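Local coordinates for sortase B (Clostridium perfringens, PDB 5YFK), which is a class B sortase, probably a cysteine transpeptidase that cleaves a sorting signal and joins the cleaved surface protein to the cell envelope through an acyl-enzyme intermediate, at residues Thr149-Leu163 with Asp212-Ile225. The protein carries 1 engineered substitution. Residues are numbered along the deposited sequence; the frame is centred on the assembly and turned at random.
Sequences TFEIFSVYQENAKDL and DFVNARIVVVAKEI
Strands 149-159 and 216-225 of the sortase beta fold run antiparallel through backbone hydrogen bonds that link Glu151 with Lys223, Tyr156 with Val219 and Glu158 with Arg217, and the ladder slips by one residue at a classic beta bulge. There Val221 O takes two hydrogen bonds, from Phe153 N at 2.8 Å and Ser154 N at 3.2 Å. The extra residue, Phe153, folds its ring back over the neighbouring strand: with CG between the backbone N and the carbonyl carbon (chi1 68°), one ring face lies over Val221 O and CZ reaches Val221 CG1 at 3.5 Å. Tyr156 lies alongside Val219, whose CB sits over the ring face, 3.8 Å from the ring centroid, while the phenol OH hydrogen-bonds to Gln184. On the other face of the sheet Val220 CG1 fits against both branches of Ile152, 3.5 Å from CG2. Further along, Glu224 CB packs over the Phe150 ring, and the Glu224 carboxylate plane lies 27° from that of the ring. At the opposite end Gln157 NE2 donates to the anti side of Asp212 OD2 at 2.9 Å, amide and carboxylate nearly perpendicular; Lys128 ties the two together, with a salt bridge to the same oxygen and a hydrogen bond to Gln157 OE1. Where the strand passes into helix 160-166, Ala160 CB rests centrally on the guanidinium of Arg217, 3.5 Å from CZ, while NH1 hydrogen-bonds to Ala216 O from 49° out of the carbonyl plane. Methyl and carbonyl together limit how the guanidinium can turn. Arg217 touches Ser209, the engineered replacement at the predicted nucleophile position, consistent with its predicted role as transition-state stabilizer.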
loop_
_atom_site.group_PDB
_atom_site.type_symbol
_atom_site.label_atom_id
_atom_site.label_comp_id
_atom_site.label_asym_id
_atom_site.label_seq_id
_atom_site.Cartn_x
_atom_site.Cartn_y
_atom_site.Cartn_z
ATOM N N THR A 149 9.815 -7.216 -2.064
ATOM C CA THR A 149 9.009 -7.167 -3.280
ATOM C C THR A 149 7.751 -8.029 -3.145
ATOM O O THR A 149 7.816 -9.139 -2.653
ATOM C CB THR A 149 9.822 -7.666 -4.481
ATOM O OG1 THR A 149 11.046 -6.929 -4.558
ATOM C CG2 THR A 149 9.032 -7.490 -5.777
ATOM N N PHE A 150 6.624 -7.487 -3.599
ATOM C CA PHE A 150 5.326 -8.176 -3.589
ATOM C C PHE A 150 4.735 -8.229 -5.005
ATOM O O PHE A 150 4.864 -7.271 -5.777
ATOM C CB PHE A 150 4.367 -7.404 -2.678
ATOM C CG PHE A 150 4.729 -7.486 -1.222
ATOM C CD1 PHE A 150 5.730 -6.681 -0.707
ATOM C CD2 PHE A 150 3.941 -8.212 -0.340
ATOM C CE1 PHE A 150 6.035 -6.726 0.653
ATOM C CE2 PHE A 150 4.331 -8.378 0.984
ATOM C CZ PHE A 150 5.393 -7.631 1.476
ATOM N N GLU A 151 4.280 -9.405 -5.433
ATOM C CA GLU A 151 3.725 -9.513 -6.764
ATOM C C GLU A 151 2.201 -9.493 -6.704
ATOM O O GLU A 151 1.605 -10.216 -5.940
ATOM C CB GLU A 151 4.180 -10.785 -7.473
ATOM C CG GLU A 151 3.766 -10.792 -8.922
ATOM C CD GLU A 151 4.187 -12.046 -9.664
ATOM O OE1 GLU A 151 5.071 -12.765 -9.161
ATOM O OE2 GLU A 151 3.801 -12.156 -10.848
ATOM N N ILE A 152 1.620 -8.551 -7.432
ATOM C CA ILE A 152 0.169 -8.328 -7.451
ATOM C C ILE A 152 -0.499 -9.515 -8.088
ATOM O O ILE A 152 -0.106 -9.921 -9.196
ATOM C CB ILE A 152 -0.183 -7.080 -8.278
ATOM C CG1 ILE A 152 0.319 -5.838 -7.540
ATOM C CG2 ILE A 152 -1.691 -7.008 -8.500
ATOM C CD1 ILE A 152 0.333 -4.583 -8.380
ATOM N N PHE A 153 -1.487 -10.066 -7.398
ATOM C CA PHE A 153 -2.231 -11.240 -7.896
ATOM C C PHE A 153 -3.748 -10.982 -7.971
ATOM O O PHE A 153 -4.506 -11.798 -8.501
ATOM C CB PHE A 153 -1.894 -12.498 -7.072
ATOM C CG PHE A 153 -2.378 -12.467 -5.656
ATOM C CD1 PHE A 153 -3.673 -12.835 -5.345
ATOM C CD2 PHE A 153 -1.587 -11.887 -4.653
ATOM C CE1 PHE A 153 -4.162 -12.691 -4.061
ATOM C CE2 PHE A 153 -2.026 -11.855 -3.345
ATOM C CZ PHE A 153 -3.302 -12.317 -3.035
ATOM N N SER A 154 -4.203 -9.931 -7.306
ATOM C CA SER A 154 -5.651 -9.630 -7.288
ATOM C C SER A 154 -5.895 -8.148 -7.474
ATOM O O SER A 154 -5.272 -7.329 -6.814
ATOM C CB SER A 154 -6.295 -10.086 -5.987
ATOM O OG SER A 154 -7.694 -9.803 -6.004
ATOM N N VAL A 155 -6.898 -7.801 -8.275
ATOM C CA VAL A 155 -7.403 -6.443 -8.333
ATOM C C VAL A 155 -8.932 -6.501 -8.424
ATOM O O VAL A 155 -9.488 -7.375 -9.078
ATOM C CB VAL A 155 -6.873 -5.641 -9.559
ATOM C CG1 VAL A 155 -7.221 -6.348 -10.876
ATOM C CG2 VAL A 155 -7.453 -4.242 -9.569
ATOM N N TYR A 156 -9.593 -5.704 -7.601
ATOM C CA TYR A 156 -11.056 -5.651 -7.599
ATOM C C TYR A 156 -11.619 -4.352 -7.051
ATOM O O TYR A 156 -10.920 -3.576 -6.389
ATOM C CB TYR A 156 -11.655 -6.878 -6.871
ATOM C CG TYR A 156 -11.317 -7.004 -5.401
ATOM C CD1 TYR A 156 -10.153 -7.664 -4.983
ATOM C CD2 TYR A 156 -12.142 -6.448 -4.425
ATOM C CE1 TYR A 156 -9.832 -7.774 -3.649
ATOM C CE2 TYR A 156 -11.883 -6.636 -3.078
ATOM C CZ TYR A 156 -10.698 -7.233 -2.696
ATOM O OH TYR A 156 -10.388 -7.354 -1.365
ATOM N N GLN A 157 -12.922 -4.141 -7.242
ATOM C CA GLN A 157 -13.557 -3.043 -6.543
ATOM C C GLN A 157 -14.894 -3.487 -6.004
ATOM O O GLN A 157 -15.523 -4.427 -6.519
ATOM C CB GLN A 157 -13.681 -1.783 -7.413
ATOM C CG GLN A 157 -14.311 -1.975 -8.771
ATOM C CD GLN A 157 -14.378 -0.680 -9.591
ATOM O OE1 GLN A 157 -13.658 0.290 -9.335
ATOM N NE2 GLN A 157 -15.340 -0.620 -10.473
ATOM N N GLU A 158 -15.294 -2.870 -4.918
ATOM C CA GLU A 158 -16.593 -3.190 -4.355
ATOM C C GLU A 158 -17.007 -2.110 -3.418
ATOM O O GLU A 158 -16.282 -1.167 -3.180
ATOM C CB GLU A 158 -16.561 -4.543 -3.618
ATOM C CG GLU A 158 -15.532 -4.628 -2.506
ATOM C CD GLU A 158 -15.510 -5.993 -1.804
ATOM O OE1 GLU A 158 -15.611 -6.042 -0.562
ATOM O OE2 GLU A 158 -15.517 -7.033 -2.491
ATOM N N ASN A 159 -18.198 -2.274 -2.874
ATOM C CA ASN A 159 -18.765 -1.310 -1.974
ATOM C C ASN A 159 -17.925 -1.165 -0.687
ATOM O O ASN A 159 -17.515 -2.162 -0.101
ATOM C CB ASN A 159 -20.167 -1.786 -1.620
ATOM C CG ASN A 159 -20.769 -0.988 -0.513
ATOM O OD1 ASN A 159 -20.590 -1.319 0.660
ATOM N ND2 ASN A 159 -21.432 0.092 -0.862
ATOM N N ALA A 160 -17.813 0.049 -0.168
ATOM C CA ALA A 160 -16.920 0.288 0.961
ATOM C C ALA A 160 -17.344 -0.459 2.229
ATOM O O ALA A 160 -16.508 -0.905 3.009
ATOM C CB ALA A 160 -16.791 1.765 1.234
ATOM N N LYS A 161 -18.644 -0.530 2.486
ATOM C CA LYS A 161 -19.110 -1.241 3.676
ATOM C C LYS A 161 -18.815 -2.743 3.655
ATOM O O LYS A 161 -18.419 -3.316 4.669
ATOM C CB LYS A 161 -20.604 -0.987 3.885
ATOM C CG LYS A 161 -20.921 0.446 4.244
ATOM C CD LYS A 161 -20.463 0.760 5.648
ATOM C CE LYS A 161 -20.860 2.150 6.071
ATOM N NZ LYS A 161 -20.141 2.525 7.318
ATOM N N ASP A 162 -18.973 -3.389 2.511
ATOM C CA ASP A 162 -18.582 -4.774 2.388
ATOM C C ASP A 162 -17.098 -4.972 2.591
ATOM O O ASP A 162 -16.659 -5.878 3.288
ATOM C CB ASP A 162 -18.957 -5.307 1.015
ATOM C CG ASP A 162 -20.266 -6.043 1.035
ATOM O OD1 ASP A 162 -20.857 -6.167 2.137
ATOM O OD2 ASP A 162 -20.726 -6.447 -0.052
ATOM N N LEU A 163 -16.323 -4.078 2.008
ATOM C CA LEU A 163 -14.885 -4.185 2.100
ATOM C C LEU A 163 -14.431 -4.118 3.547
ATOM O O LEU A 163 -13.544 -4.860 3.980
ATOM C CB LEU A 163 -14.239 -3.085 1.267
ATOM C CG LEU A 163 -12.733 -3.271 1.173
ATOM C CD1 LEU A 163 -12.430 -4.615 0.530
ATOM C CD2 LEU A 163 -12.108 -2.110 0.407
ATOM N N ASP A 212 -16.400 4.821 -9.995
ATOM C CA ASP A 212 -17.308 4.117 -10.898
ATOM C C ASP A 212 -18.752 4.061 -10.360
ATOM O O ASP A 212 -19.697 3.900 -11.124
ATOM C CB ASP A 212 -16.824 2.696 -11.144
ATOM C CG ASP A 212 -15.780 2.617 -12.205
ATOM O OD1 ASP A 212 -15.489 3.657 -12.811
ATOM O OD2 ASP A 212 -15.179 1.535 -12.365
ATOM N N PHE A 213 -18.874 3.941 -9.042
ATOM C CA PHE A 213 -20.159 3.891 -8.367
ATOM C C PHE A 213 -19.952 4.489 -6.988
ATOM O O PHE A 213 -18.813 4.604 -6.524
ATOM C CB PHE A 213 -20.709 2.457 -8.284
ATOM C CG PHE A 213 -19.751 1.442 -7.681
ATOM C CD1 PHE A 213 -18.982 0.619 -8.504
ATOM C CD2 PHE A 213 -19.758 1.184 -6.317
ATOM C CE1 PHE A 213 -18.151 -0.357 -7.951
ATOM C CE2 PHE A 213 -18.961 0.176 -5.766
ATOM C CZ PHE A 213 -18.098 -0.537 -6.579
ATOM N N VAL A 214 -21.022 4.972 -6.364
ATOM C CA VAL A 214 -20.861 5.639 -5.080
ATOM C C VAL A 214 -20.319 4.693 -3.996
ATOM O O VAL A 214 -20.597 3.485 -3.999
ATOM C CB VAL A 214 -22.170 6.332 -4.617
ATOM C CG1 VAL A 214 -23.281 5.332 -4.413
ATOM C CG2 VAL A 214 -21.926 7.119 -3.342
ATOM N N ASN A 215 -19.395 5.216 -3.197
ATOM C CA ASN A 215 -18.678 4.429 -2.189
ATOM C C ASN A 215 -17.887 3.236 -2.749
ATOM O O ASN A 215 -17.689 2.231 -2.055
ATOM C CB ASN A 215 -19.658 3.938 -1.119
ATOM C CG ASN A 215 -20.327 5.076 -0.368
ATOM O OD1 ASN A 215 -19.713 6.088 -0.102
ATOM N ND2 ASN A 215 -21.619 4.956 -0.149
ATOM N N ALA A 216 -17.383 3.365 -3.971
ATOM C CA ALA A 216 -16.514 2.335 -4.536
ATOM C C ALA A 216 -15.174 2.371 -3.820
ATOM O O ALA A 216 -14.719 3.437 -3.372
ATOM C CB ALA A 216 -16.306 2.529 -6.029
ATOM N N ARG A 217 -14.637 1.187 -3.591
ATOM C CA ARG A 217 -13.264 1.020 -3.180
ATOM C C ARG A 217 -12.545 0.187 -4.212
ATOM O O ARG A 217 -13.071 -0.833 -4.688
ATOM C CB ARG A 217 -13.190 0.321 -1.828
ATOM C CG ARG A 217 -13.790 1.106 -0.700
ATOM C CD ARG A 217 -12.989 2.341 -0.438
ATOM N NE ARG A 217 -13.477 3.112 0.688
ATOM C CZ ARG A 217 -14.276 4.179 0.599
ATOM N NH1 ARG A 217 -14.788 4.576 -0.569
ATOM N NH2 ARG A 217 -14.619 4.813 1.707
ATOM N N ILE A 218 -11.310 0.564 -4.500
ATOM C CA ILE A 218 -10.474 -0.260 -5.395
ATOM C C ILE A 218 -9.324 -0.899 -4.604
ATOM O O ILE A 218 -8.744 -0.255 -3.773
ATOM C CB ILE A 218 -9.873 0.606 -6.519
ATOM C CG1 ILE A 218 -10.984 1.428 -7.209
ATOM C CG2 ILE A 218 -9.121 -0.250 -7.532
ATOM C CD1 ILE A 218 -10.482 2.434 -8.228
ATOM N N VAL A 219 -9.091 -2.195 -4.828
ATOM C CA VAL A 219 -8.201 -2.997 -3.983
ATOM C C VAL A 219 -7.193 -3.720 -4.870
ATOM O O VAL A 219 -7.561 -4.338 -5.858
ATOM C CB VAL A 219 -8.971 -4.050 -3.154
ATOM C CG1 VAL A 219 -8.064 -4.732 -2.131
ATOM C CG2 VAL A 219 -10.180 -3.431 -2.468
ATOM N N VAL A 220 -5.923 -3.662 -4.476
ATOM C CA VAL A 220 -4.890 -4.480 -5.049
ATOM C C VAL A 220 -4.207 -5.319 -3.956
ATOM O O VAL A 220 -3.961 -4.838 -2.858
ATOM C CB VAL A 220 -3.830 -3.641 -5.790
ATOM C CG1 VAL A 220 -2.669 -4.529 -6.218
ATOM C CG2 VAL A 220 -4.453 -2.986 -7.029
ATOM N N VAL A 221 -4.124 -6.622 -4.194
ATOM C CA VAL A 221 -3.474 -7.534 -3.245
ATOM C C VAL A 221 -2.291 -8.223 -3.928
ATOM O O VAL A 221 -2.364 -8.655 -5.088
ATOM C CB VAL A 221 -4.457 -8.601 -2.701
ATOM C CG1 VAL A 221 -3.931 -9.222 -1.427
ATOM C CG2 VAL A 221 -5.841 -7.986 -2.434
ATOM N N ALA A 222 -1.184 -8.293 -3.197
ATOM C CA ALA A 222 0.090 -8.776 -3.725
ATOM C C ALA A 222 0.747 -9.674 -2.674
ATOM O O ALA A 222 0.475 -9.538 -1.467
ATOM C CB ALA A 222 0.997 -7.589 -4.032
ATOM N N LYS A 223 1.472 -10.681 -3.146
ATOM C CA LYS A 223 2.228 -11.581 -2.268
ATOM C C LYS A 223 3.719 -11.383 -2.323
ATOM O O LYS A 223 4.305 -11.142 -3.387
ATOM C CB LYS A 223 1.923 -13.052 -2.573
ATOM C CG LYS A 223 2.307 -13.486 -3.960
ATOM C CD LYS A 223 2.316 -14.998 -4.045
ATOM C CE LYS A 223 3.661 -15.608 -3.696
ATOM N NZ LYS A 223 3.591 -17.099 -3.658
ATOM N N GLU A 224 4.360 -11.605 -1.183
ATOM C CA GLU A 224 5.792 -11.381 -1.087
ATOM C C GLU A 224 6.515 -12.452 -1.868
ATOM O O GLU A 224 6.178 -13.630 -1.766
ATOM C CB GLU A 224 6.276 -11.367 0.343
ATOM C CG GLU A 224 7.701 -10.868 0.423
ATOM C CD GLU A 224 8.154 -10.601 1.832
ATOM O OE1 GLU A 224 7.359 -10.765 2.794
ATOM O OE2 GLU A 224 9.317 -10.171 1.954
ATOM N N ILE A 225 7.467 -12.014 -2.684
ATOM C CA ILE A 225 8.290 -12.910 -3.453
ATOM C C ILE A 225 9.764 -12.671 -3.197
ATOM O O ILE A 225 10.151 -11.613 -2.693
ATOM C CB ILE A 225 8.022 -12.760 -4.951
ATOM C CG1 ILE A 225 8.432 -11.364 -5.432
ATOM C CG2 ILE A 225 6.561 -13.047 -5.245
ATOM C CD1 ILE A 225 8.397 -11.223 -6.939
HETATM O O HOH W 1 10.933 -9.724 -1.091
HETATM O O HOH W 2 -14.194 3.014 -9.637
#